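Local coordinates for protein CG11501 (Drosophila melanogaster, PDB 3ZZO) that acts as a secreted immune cytokine that promotes survival after Sindbis virus infection by suppressing the immune deficiency pathway and limits intestinal stem cell proliferation after bacterial infection, at residues V9-D14 with E19-I24; G44-C47 with P51-I54; E71-N76 with I81-V86. All coordinates share one frame; numbering follows the deposited sequence.

Interaction 1 of 3, residues V9-D14 with E19-I24; sequences VEFKMD and EAVRAI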
loop_
_atom_site.group_PDB
_atom_site.type_symbol
_atom_site.label_atom_id
_atom_site.label_comp_id
_atom_site.label_asym_id
_atom_site.label_seq_id
_atom_site.Cartn_x
_atom_site.Cartn_y
_atom_site.Cartn_z
ATOM N N VAL A 9 -2.872 -3.441 4.472
ATOM C CA VAL A 9 -3.731 -4.397 3.830
ATOM C C VAL A 9 -3.318 -5.808 4.183
ATOM O O VAL A 9 -2.144 -6.172 4.042
ATOM C CB VAL A 9 -3.700 -4.228 2.304
ATOM C CG1 VAL A 9 -4.649 -5.208 1.603
ATOM C CG2 VAL A 9 -4.016 -2.792 1.897
ATOM N N GLU A 10 -4.267 -6.607 4.673
ATOM C CA GLU A 10 -4.058 -8.037 4.882
ATOM C C GLU A 10 -4.869 -8.769 3.834
ATOM O O GLU A 10 -6.014 -8.412 3.558
ATOM C CB GLU A 10 -4.518 -8.478 6.279
ATOM C CG GLU A 10 -3.718 -7.876 7.379
ATOM C CD GLU A 10 -4.136 -8.428 8.752
ATOM O OE1 GLU A 10 -4.906 -9.424 8.865
ATOM O OE2 GLU A 10 -3.738 -7.791 9.765
ATOM N N PHE A 11 -4.272 -9.795 3.236
ATOM C CA PHE A 11 -4.922 -10.458 2.110
ATOM C C PHE A 11 -4.362 -11.857 1.940
ATOM O O PHE A 11 -3.264 -12.168 2.433
ATOM C CB PHE A 11 -4.689 -9.643 0.822
ATOM C CG PHE A 11 -3.229 -9.517 0.411
ATOM C CD1 PHE A 11 -2.413 -8.540 0.985
ATOM C CD2 PHE A 11 -2.684 -10.375 -0.534
ATOM C CE1 PHE A 11 -1.083 -8.469 0.627
ATOM C CE2 PHE A 11 -1.331 -10.288 -0.890
ATOM C CZ PHE A 11 -0.547 -9.331 -0.305
ATOM N N LYS A 12 -5.073 -12.671 1.200
ATOM C CA LYS A 12 -4.585 -13.969 0.750
ATOM C C LYS A 12 -4.458 -13.915 -0.767
ATOM O O LYS A 12 -4.893 -12.960 -1.407
ATOM C CB LYS A 12 -5.478 -15.099 1.243
ATOM C CG LYS A 12 -5.272 -15.352 2.719
ATOM C CD LYS A 12 -6.248 -16.387 3.336
ATOM C CE LYS A 12 -5.980 -16.570 4.840
ATOM N NZ LYS A 12 -7.052 -17.374 5.475
ATOM N N MET A 13 -3.786 -14.904 -1.339
ATOM C CA MET A 13 -3.463 -14.921 -2.766
ATOM C C MET A 13 -3.822 -16.274 -3.343
ATOM O O MET A 13 -3.443 -17.309 -2.798
ATOM C CB MET A 13 -1.923 -14.732 -2.951
ATOM C CG MET A 13 -1.429 -13.409 -2.444
ATOM S SD MET A 13 0.331 -13.224 -2.637
ATOM C CE MET A 13 0.430 -12.904 -4.401
ATOM N N ASP A 14 -4.477 -16.286 -4.477
ATOM C CA ASP A 14 -4.758 -17.539 -5.162
ATOM C C ASP A 14 -3.566 -18.118 -5.882
ATOM O O ASP A 14 -3.428 -19.326 -6.011
ATOM C CB ASP A 14 -5.880 -17.339 -6.163
ATOM C CG ASP A 14 -7.199 -16.988 -5.514
ATOM O OD1 ASP A 14 -7.470 -17.427 -4.366
ATOM O OD2 ASP A 14 -7.890 -16.209 -6.151
ATOM N N GLU A 19 5.802 -12.283 -1.404
ATOM C CA GLU A 19 6.935 -11.551 -1.905
ATOM C C GLU A 19 6.743 -11.068 -3.324
ATOM O O GLU A 19 7.277 -10.044 -3.709
ATOM C CB GLU A 19 8.218 -12.375 -1.783
ATOM C CG GLU A 19 8.664 -12.630 -0.376
ATOM C CD GLU A 19 9.945 -13.449 -0.332
ATOM O OE1 GLU A 19 10.968 -12.883 -0.788
ATOM O OE2 GLU A 19 9.885 -14.621 0.130
ATOM N N ALA A 20 5.951 -11.796 -4.112
ATOM C CA ALA A 20 5.743 -11.422 -5.522
ATOM C C ALA A 20 5.078 -10.066 -5.643
ATOM O O ALA A 20 5.179 -9.417 -6.670
ATOM C CB ALA A 20 4.881 -12.456 -6.207
ATOM N N VAL A 21 4.349 -9.651 -4.623
ATOM C CA VAL A 21 3.657 -8.360 -4.644
ATOM C C VAL A 21 4.240 -7.423 -3.609
ATOM O O VAL A 21 3.612 -6.430 -3.224
ATOM C CB VAL A 21 2.121 -8.537 -4.523
ATOM C CG1 VAL A 21 1.549 -9.337 -5.687
ATOM C CG2 VAL A 21 1.728 -9.154 -3.164
ATOM N N ARG A 22 5.485 -7.714 -3.185
ATOM C CA ARG A 22 6.234 -6.864 -2.237
ATOM C C ARG A 22 5.546 -6.777 -0.884
ATOM O O ARG A 22 5.632 -5.768 -0.207
ATOM C CB ARG A 22 6.547 -5.483 -2.850
ATOM C CG ARG A 22 7.508 -5.538 -3.999
ATOM C CD ARG A 22 8.042 -4.137 -4.297
ATOM N NE ARG A 22 8.600 -3.502 -3.109
ATOM N N ALA A 23 4.860 -7.859 -0.490
ATOM C CA ALA A 23 4.217 -8.009 0.792
ATOM C C ALA A 23 5.051 -8.921 1.640
ATOM O O ALA A 23 5.995 -9.533 1.153
ATOM C CB ALA A 23 2.802 -8.542 0.610
ATOM N N ILE A 24 4.704 -9.015 2.903
ATOM C CA ILE A 24 5.384 -9.895 3.833
ATOM C C ILE A 24 4.459 -10.997 4.310
ATOM O O ILE A 24 3.234 -10.847 4.392
ATOM C CB ILE A 24 5.980 -9.139 4.983
ATOM C CG1 ILE A 24 4.968 -8.588 5.862
ATOM C CG2 ILE A 24 6.948 -8.067 4.506
ATOM C CD1 ILE A 24 5.515 -7.985 7.172
#
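The ring of Phe11 and the side chain of Val21 meet from opposite directions, the ring carried by a strand and the valine by the loop that follows it. The contact is made by the far end of the ring: CZ of Phe11 lies 3.6 Å from CB of Ala23, which sits at the ring edge near its plane, and 3.7 Å from CG2 of Val21, which approaches obliquely. A chi1 of 62° holds the Phe11 ring between its own backbone N and carbonyl carbon, a setting that sends CZ across to the loop. Alanine suits the ring edge because a single methyl lets the loop backbone come close, while branched valine serves two partners at once. Its second methyl, CG1, meets Met13 tip to tip, with CE of Met13 4.0 Å away; the thioether bends at chi3 (76°) to bring that methyl round. Between the two segments the contact is apolar packing, with no hydrogen bond across. A backbone bond from Arg22 N to Glu19 O (3.0 Å) tightens the turn. Phe11 also meets Phe72 of helix 69-75 edge-to-face. The loop thus packs its Val21 and Ala23 methyls against the strand beside Phe72, consistent with the core of the ferredoxin-like subdomain SD1.

Interaction 2 of 3, residues G44-C47 with P51-I54; sequences GAYC and PCNI. Unlike the reference sequence in segment 51-54: Pro51 (reference Ser). With SCN (thiocyanate ion), chain B.
Tyr46 and Cys52 face each other across two segments of one long loop without regular secondary structure. They are consistent with the subdomain SD2, a fold of loops tied together by disulfide bridges, where cystines take over much of the work that a sheet or helix does in other domains. At the start of 44-47, the chain at Gly44 passes close to a thiocyanate ion, probably from the crystallisation liquor. The methyl of Ala45 then lies 4.0 Å, measured from CB, from the carbon of the thiocyanate, a small apolar neighbour for the ion. Tyr46 carries the contact. Its backbone N donates a hydrogen bond to the thiocyanate N, bent to 142°, and the same nitrogen of the ion lies at the edge of the Tyr46 ring, near its plane. With CG beside the backbone N (chi1 -59°), the ring extends alongside segment 51-54, and its large surface gives the otherwise irregular chain something to pack on. The sulfur of Cys52 stands 5.4 Å from the centroid of the Tyr46 ring and 59° off its normal, an oblique sulfur-aromatic contact. Cys47, next in sequence, turns away from the other segment and is joined to Cys36 by a disulfide, while Cys52 is tied to Cys59, so covalent bonds anchor both segments. The closest approach of the two segments is CB of Tyr46 to SG of Cys52, 3.8 Å.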
loop_
_atom_site.group_PDB
_atom_site.type_symbol
_atom_site.label_atom_id
_atom_site.label_comp_id
_atom_site.label_asym_id
_atom_site.label_seq_id
_atom_site.Cartn_x
_atom_site.Cartn_y
_atom_site.Cartn_z
ATOM N N GLY A 44 9.186 4.718 0.215
ATOM C CA GLY A 44 9.900 5.795 0.903
ATOM C C GLY A 44 9.362 5.982 2.311
ATOM O O GLY A 44 8.457 5.278 2.761
ATOM N N ALA A 45 9.887 6.994 3.017
ATOM C CA ALA A 45 9.370 7.319 4.319
ATOM C C ALA A 45 7.906 7.737 4.264
ATOM O O ALA A 45 7.181 7.549 5.263
ATOM C CB ALA A 45 10.219 8.381 4.994
ATOM N N TYR A 46 7.485 8.320 3.154
ATOM C CA TYR A 46 6.136 8.795 2.903
ATOM C C TYR A 46 5.693 8.318 1.525
ATOM O O TYR A 46 6.449 7.621 0.824
ATOM C CB TYR A 46 6.095 10.304 3.031
ATOM C CG TYR A 46 6.525 10.805 4.386
ATOM C CD1 TYR A 46 5.647 10.734 5.467
ATOM C CD2 TYR A 46 7.792 11.291 4.615
ATOM C CE1 TYR A 46 6.042 11.189 6.719
ATOM C CE2 TYR A 46 8.190 11.734 5.895
ATOM C CZ TYR A 46 7.301 11.676 6.916
ATOM O OH TYR A 46 7.684 12.142 8.147
ATOM N N CYS A 47 4.490 8.702 1.124
ATOM C CA CYS A 47 3.888 8.326 -0.153
ATOM C C CYS A 47 3.956 9.410 -1.214
ATOM O O CYS A 47 3.047 9.541 -2.019
ATOM C CB CYS A 47 2.445 7.884 0.064
ATOM S SG CYS A 47 2.295 6.245 0.847
ATOM N N PRO A 51 10.795 12.728 -3.072
ATOM C CA PRO A 51 11.070 13.118 -1.694
ATOM C C PRO A 51 10.089 14.136 -1.128
ATOM O O PRO A 51 9.537 14.959 -1.854
ATOM C CB PRO A 51 12.454 13.748 -1.808
ATOM C CG PRO A 51 13.060 13.286 -3.049
ATOM C CD PRO A 51 11.967 12.908 -3.967
ATOM N N CYS A 52 9.970 14.110 0.195
ATOM C CA CYS A 52 9.066 14.987 0.941
ATOM C C CYS A 52 9.834 15.834 1.909
ATOM O O CYS A 52 11.023 15.599 2.189
ATOM C CB CYS A 52 8.038 14.157 1.720
ATOM S SG CYS A 52 6.986 13.088 0.637
ATOM N N ASN A 53 9.140 16.836 2.451
ATOM C CA ASN A 53 9.758 17.723 3.407
ATOM C C ASN A 53 9.784 17.074 4.792
ATOM O O ASN A 53 9.414 15.910 4.983
ATOM C CB ASN A 53 9.091 19.127 3.377
ATOM C CG ASN A 53 7.782 19.241 4.130
ATOM O OD1 ASN A 53 7.311 18.301 4.797
ATOM N ND2 ASN A 53 7.176 20.429 4.032
ATOM N N ILE A 54 10.255 17.857 5.775
ATOM C CA ILE A 54 10.446 17.378 7.129
ATOM C C ILE A 54 9.209 16.784 7.769
ATOM O O ILE A 54 9.362 15.916 8.627
ATOM C CB ILE A 54 11.007 18.539 7.993
ATOM C CG1 ILE A 54 11.477 18.076 9.376
ATOM C CG2 ILE A 54 10.020 19.717 8.109
ATOM C CD1 ILE A 54 12.319 19.099 10.106
HETATM S S SCN B . 11.551 11.637 2.018
HETATM C C SCN B . 10.222 10.636 1.672
HETATM N N SCN B . 9.315 9.972 1.419
#

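Interaction 3 of 3, residues E71-N76 with I81-V86; sequences EFVRRN and IQIIKV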
loop_
_atom_site.group_PDB
_atom_site.type_symbol
_atom_site.label_atom_id
_atom_site.label_comp_id
_atom_site.label_asym_id
_atom_site.label_seq_id
_atom_site.Cartn_x
_atom_site.Cartn_y
_atom_site.Cartn_z
ATOM N N GLU A 71 -6.845 -0.587 -6.182
ATOM C CA GLU A 71 -5.766 -0.602 -7.179
ATOM C C GLU A 71 -4.729 -1.704 -6.910
ATOM O O GLU A 71 -4.203 -2.288 -7.843
ATOM C CB GLU A 71 -5.100 0.753 -7.260
ATOM C CG GLU A 71 -4.133 0.856 -8.393
ATOM C CD GLU A 71 -3.830 2.245 -8.836
ATOM O OE1 GLU A 71 -4.492 3.198 -8.402
ATOM O OE2 GLU A 71 -2.874 2.399 -9.656
ATOM N N PHE A 72 -4.449 -1.991 -5.636
ATOM C CA PHE A 72 -3.573 -3.108 -5.280
ATOM C C PHE A 72 -4.135 -4.413 -5.839
ATOM O O PHE A 72 -3.415 -5.214 -6.436
ATOM C CB PHE A 72 -3.431 -3.201 -3.751
ATOM C CG PHE A 72 -2.562 -4.340 -3.308
ATOM C CD1 PHE A 72 -1.207 -4.270 -3.451
ATOM C CD2 PHE A 72 -3.106 -5.483 -2.749
ATOM C CE1 PHE A 72 -0.395 -5.340 -3.043
ATOM C CE2 PHE A 72 -2.296 -6.550 -2.380
ATOM C CZ PHE A 72 -0.954 -6.452 -2.525
ATOM N N VAL A 73 -5.446 -4.618 -5.709
ATOM C CA VAL A 73 -6.084 -5.797 -6.283
ATOM C C VAL A 73 -5.997 -5.748 -7.813
ATOM O O VAL A 73 -5.651 -6.726 -8.458
ATOM C CB VAL A 73 -7.551 -5.929 -5.817
ATOM C CG1 VAL A 73 -8.227 -7.115 -6.492
ATOM C CG2 VAL A 73 -7.602 -6.071 -4.305
ATOM N N ARG A 74 -6.331 -4.586 -8.385
ATOM C CA ARG A 74 -6.390 -4.450 -9.855
ATOM C C ARG A 74 -5.051 -4.747 -10.489
ATOM O O ARG A 74 -4.973 -5.514 -11.446
ATOM C CB ARG A 74 -6.838 -3.043 -10.207
ATOM C CG ARG A 74 -7.251 -2.908 -11.665
ATOM C CD ARG A 74 -7.608 -1.488 -12.058
ATOM N NE ARG A 74 -8.706 -0.977 -11.254
ATOM C CZ ARG A 74 -8.639 -0.041 -10.335
ATOM N NH1 ARG A 74 -7.521 0.657 -10.100
ATOM N NH2 ARG A 74 -9.718 0.245 -9.635
ATOM N N ARG A 75 -3.998 -4.116 -9.999
ATOM C CA ARG A 75 -2.698 -4.266 -10.657
ATOM C C ARG A 75 -2.089 -5.648 -10.469
ATOM O O ARG A 75 -1.191 -6.034 -11.199
ATOM C CB ARG A 75 -1.793 -3.130 -10.304
ATOM C CG ARG A 75 -1.276 -3.138 -8.977
ATOM C CD ARG A 75 -0.606 -1.717 -8.693
ATOM N NE ARG A 75 0.486 -1.448 -9.601
ATOM C CZ ARG A 75 0.817 -0.210 -10.068
ATOM N NH1 ARG A 75 0.183 0.917 -9.725
ATOM N NH2 ARG A 75 1.797 -0.129 -10.913
ATOM N N ASN A 76 -2.593 -6.399 -9.501
ATOM C CA ASN A 76 -2.121 -7.745 -9.224
ATOM C C ASN A 76 -3.151 -8.792 -9.609
ATOM O O ASN A 76 -3.212 -9.881 -9.027
ATOM C CB ASN A 76 -1.763 -7.813 -7.742
ATOM C CG ASN A 76 -0.570 -6.967 -7.429
ATOM O OD1 ASN A 76 -0.616 -6.051 -6.553
ATOM N ND2 ASN A 76 0.519 -7.206 -8.108
ATOM N N ILE A 81 -5.870 -11.522 -5.711
ATOM C CA ILE A 81 -5.764 -10.971 -4.372
ATOM C C ILE A 81 -7.135 -11.032 -3.683
ATOM O O ILE A 81 -8.116 -10.484 -4.202
ATOM C CB ILE A 81 -5.287 -9.527 -4.406
ATOM C CG1 ILE A 81 -3.944 -9.356 -5.123
ATOM C CG2 ILE A 81 -5.261 -8.928 -3.008
ATOM C CD1 ILE A 81 -2.835 -10.231 -4.554
ATOM N N GLN A 82 -7.177 -11.709 -2.534
ATOM C CA GLN A 82 -8.368 -11.867 -1.727
ATOM C C GLN A 82 -8.213 -10.995 -0.489
ATOM O O GLN A 82 -7.545 -11.353 0.491
ATOM C CB GLN A 82 -8.556 -13.337 -1.347
ATOM C CG GLN A 82 -8.641 -14.264 -2.556
ATOM C CD GLN A 82 -9.761 -13.924 -3.480
ATOM O OE1 GLN A 82 -10.849 -13.488 -3.058
ATOM N NE2 GLN A 82 -9.581 -14.174 -4.753
ATOM N N ILE A 83 -8.810 -9.811 -0.503
ATOM C CA ILE A 83 -8.683 -8.844 0.598
ATOM C C ILE A 83 -9.378 -9.369 1.838
ATOM O O ILE A 83 -10.510 -9.833 1.771
ATOM C CB ILE A 83 -9.286 -7.476 0.189
ATOM C CG1 ILE A 83 -8.507 -6.887 -1.017
ATOM C CG2 ILE A 83 -9.373 -6.526 1.364
ATOM C CD1 ILE A 83 -7.182 -6.362 -0.658
ATOM N N ILE A 84 -8.706 -9.266 2.976
ATOM C CA ILE A 84 -9.277 -9.636 4.272
ATOM C C ILE A 84 -9.557 -8.394 5.118
ATOM O O ILE A 84 -10.615 -8.286 5.699
ATOM C CB ILE A 84 -8.371 -10.605 5.029
ATOM C CG1 ILE A 84 -8.262 -11.910 4.245
ATOM C CG2 ILE A 84 -8.904 -10.909 6.444
ATOM C CD1 ILE A 84 -7.180 -12.803 4.706
ATOM N N LYS A 85 -8.581 -7.497 5.223
ATOM C CA LYS A 85 -8.654 -6.346 6.130
ATOM C C LYS A 85 -7.924 -5.182 5.475
ATOM O O LYS A 85 -6.848 -5.364 4.914
ATOM C CB LYS A 85 -7.876 -6.781 7.504
ATOM C CG LYS A 85 -7.984 -5.836 8.606
ATOM C CD LYS A 85 -7.041 -6.209 9.712
ATOM C CE LYS A 85 -7.309 -7.534 10.350
ATOM N NZ LYS A 85 -6.302 -8.006 11.410
ATOM N N VAL A 86 -8.475 -3.963 5.621
ATOM C CA VAL A 86 -7.811 -2.740 5.216
ATOM C C VAL A 86 -7.940 -1.707 6.321
ATOM O O VAL A 86 -9.050 -1.474 6.816
ATOM C CB VAL A 86 -8.431 -2.150 3.924
ATOM C CG1 VAL A 86 -7.695 -0.874 3.476
ATOM C CG2 VAL A 86 -8.409 -3.185 2.791
HETATM O O HOH W 1 -6.221 -9.706 -7.947
#
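A single water bridges Val73, Asn76 and Ile81, joining segment 71-76 to the start of strand 81-89 where no direct hydrogen bond crosses. It accepts from Ile81 N at 2.9 Å and donates to Val73 O at 3.1 Å and Asn76 O at 3.2 Å, so three backbone groups share one molecule. Beside it, Ile81 wedges its branches among three residues. Its CG2 lies 3.9 Å from CE2 of Phe72, the two side chains crossing at about a right angle, and it also touches CG2 of Val73. The other branch goes elsewhere: with CG1 beside the backbone N (chi1 -57°), that atom reaches CB of Asn76 at 3.7 Å. Isoleucine fits here because its branching at CB supplies two arms in different directions. Farther along the strand, CG2 of Val73 packs on CG1 of Ile83 at 3.5 Å, so one compact valine methyl serves both isoleucines. The helix and strand segments run nearly antiparallel (163°), their axes 8.8 Å apart at closest approach. Next to strand 6-13, Ile84 and Lys85 both face Glu10 in a classic beta bulge. Helix 69-75 packed on strand 81-89 is the helix-on-sheet layer of the ferredoxin-like subdomain SD1.

In the fold
The three contacts follow one another along the chain, each closing before the next opens, yet they gather into two regions. Interactions 1 and 3 have centres about 8 Å apart and share one antiparallel sheet, in which strands 6-13 and 81-89 are neighbours: Lys12 O and Glu10 O are probably hydrogen-bonded to Gln82 N and Ile84 N. Residues far apart in sequence thereby build one core beneath helix 69-75. Interaction 2 lies on the opposite side of the chain's centre, its own centre about 24 Å from each of the others, and touches neither. The separation matches the division of this small secreted cytokine into a sheet-and-helix subdomain and a disulfide-linked one.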